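Local coordinates for N-acetylneuraminic acid (Sialic acid) synthetase (Leptospira borgpetersenii serovar Hardjo-bovis, PDB 6NCS) that makes N-acetylneuraminic acid (sialic acid) as a NeuB-family synthase and binds manganese, at the interface of chains A and B. Residues are numbered along the deposited sequence; one frame, centred on the assembly and turned at random. Chains: chain A/B, N-acetylneuraminic acid (Sialic acid) synthetase.

The interface of chains A and B. Residues chain A 222, 261-262, 265; chain B 186, 215, 219.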
loop_
_atom_site.group_PDB
_atom_site.type_symbol
_atom_site.label_atom_id
_atom_site.label_comp_id
_atom_site.label_asym_id
_atom_site.label_seq_id
_atom_site.Cartn_x
_atom_site.Cartn_y
_atom_site.Cartn_z
ATOM N N ALA A 222 -2.652 0.033 -3.324
ATOM C CA ALA A 222 -2.231 -0.697 -2.132
ATOM C C ALA A 222 -1.928 0.245 -0.971
ATOM O O ALA A 222 -2.105 -0.127 0.196
ATOM C CB ALA A 222 -1.007 -1.572 -2.430
ATOM N N ARG A 261 -8.206 -6.499 -8.102
ATOM C CA ARG A 261 -7.515 -7.599 -7.446
ATOM C C ARG A 261 -6.796 -7.124 -6.193
ATOM O O ARG A 261 -6.854 -7.790 -5.153
ATOM C CB ARG A 261 -6.543 -8.266 -8.429
ATOM C CG ARG A 261 -5.849 -9.487 -7.857
ATOM C CD ARG A 261 -5.041 -10.213 -8.928
ATOM N NE ARG A 261 -3.835 -9.471 -9.285
ATOM C CZ ARG A 261 -2.676 -9.599 -8.644
ATOM N NH1 ARG A 261 -2.577 -10.447 -7.629
ATOM N NH2 ARG A 261 -1.615 -8.891 -9.021
ATOM N N ILE A 262 -6.116 -5.970 -6.262
ATOM C CA ILE A 262 -5.435 -5.448 -5.076
ATOM C C ILE A 262 -6.450 -5.065 -4.001
ATOM O O ILE A 262 -6.216 -5.284 -2.808
ATOM C CB ILE A 262 -4.522 -4.268 -5.459
ATOM C CG1 ILE A 262 -3.351 -4.770 -6.299
ATOM C CG2 ILE A 262 -3.996 -3.548 -4.215
ATOM C CD1 ILE A 262 -2.546 -3.643 -7.001
ATOM N N ILE A 265 -7.216 -8.011 -2.071
ATOM C CA ILE A 265 -6.103 -8.357 -1.193
ATOM C C ILE A 265 -6.090 -7.452 0.034
ATOM O O ILE A 265 -5.775 -7.896 1.146
ATOM C CB ILE A 265 -4.782 -8.276 -1.989
ATOM C CG1 ILE A 265 -4.708 -9.413 -3.010
ATOM C CG2 ILE A 265 -3.567 -8.283 -1.052
ATOM C CD1 ILE A 265 -3.650 -9.198 -4.117
ATOM N N GLU B 186 -4.632 -15.260 -1.834
ATOM C CA GLU B 186 -4.427 -13.813 -1.805
ATOM C C GLU B 186 -5.672 -13.066 -1.326
ATOM O O GLU B 186 -5.552 -12.029 -0.657
ATOM C CB GLU B 186 -3.974 -13.321 -3.188
ATOM C CG GLU B 186 -5.019 -13.310 -4.270
ATOM C CD GLU B 186 -4.424 -12.835 -5.588
ATOM O OE1 GLU B 186 -3.285 -13.231 -5.900
ATOM O OE2 GLU B 186 -5.080 -12.058 -6.298
ATOM N N GLU B 215 4.758 -11.490 -3.952
ATOM C CA GLU B 215 3.906 -10.358 -4.319
ATOM C C GLU B 215 3.131 -9.827 -3.118
ATOM O O GLU B 215 3.052 -8.609 -2.899
ATOM C CB GLU B 215 2.935 -10.745 -5.429
ATOM C CG GLU B 215 2.143 -9.525 -5.916
ATOM C CD GLU B 215 1.054 -9.866 -6.897
ATOM O OE1 GLU B 215 0.203 -10.713 -6.561
ATOM O OE2 GLU B 215 1.045 -9.284 -8.006
ATOM N N LEU B 219 3.156 -6.113 -1.619
ATOM C CA LEU B 219 1.976 -5.280 -1.417
ATOM C C LEU B 219 1.811 -4.888 0.045
ATOM O O LEU B 219 1.292 -3.806 0.344
ATOM C CB LEU B 219 0.720 -6.000 -1.914
ATOM C CG LEU B 219 0.650 -6.168 -3.430
ATOM C CD1 LEU B 219 -0.484 -7.122 -3.803
ATOM C CD2 LEU B 219 0.437 -4.819 -4.105
HETATM O O HOH W 1 -7.247 -10.798 -5.249
#
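A:Arg261, on helix 249-266, and B:Glu215, at the start of helix 215-222, meet head-on in an end-on, two-pronged salt bridge. This is one patch of a two-fold symmetric interface between two copies of the protein, perhaps that of a biological dimer, and has a twin with the chains exchanged. NH1 of A:Arg261 donates to OE1 of B:Glu215 at 3.0 Å, and NH2 of A:Arg261 to OE2 of B:Glu215 at 2.9 Å. Both oxygens are met on their syn side, the donors somewhat above the carboxylate plane but the acceptors close to the guanidinium plane; the two planes are 23° apart. Arginine suits the place because its long chain, bent at chi3 (73°), carries a flat donor edge that serves two acids: NH1 of A:Arg261 also bonds OE2 of B:Glu186, which comes in crosswise, at 3.3 Å. The guanidinium's positive charge would offset both acids.

Beside this polar cluster lies the apolar part. B:Leu219 splits its branches, CD1 packing on CD1 of A:Ile265 at 3.8 Å while CD2 meets CB of A:Ala222 at 3.9 Å; the short alanine probably allows helix 215-222 of chain B to come close. A:Ile265 also lays CG1 against CB of B:Glu186 at 4.0 Å, using the acid's aliphatic stem. A:Ile262 packs more loosely, its CD1 4.3 Å from CD2 of B:Leu219. Away from NH1 of A:Arg261, a water bound to the backbone O of A:Arg261 lies 2.7 Å from OE2 of B:Glu186.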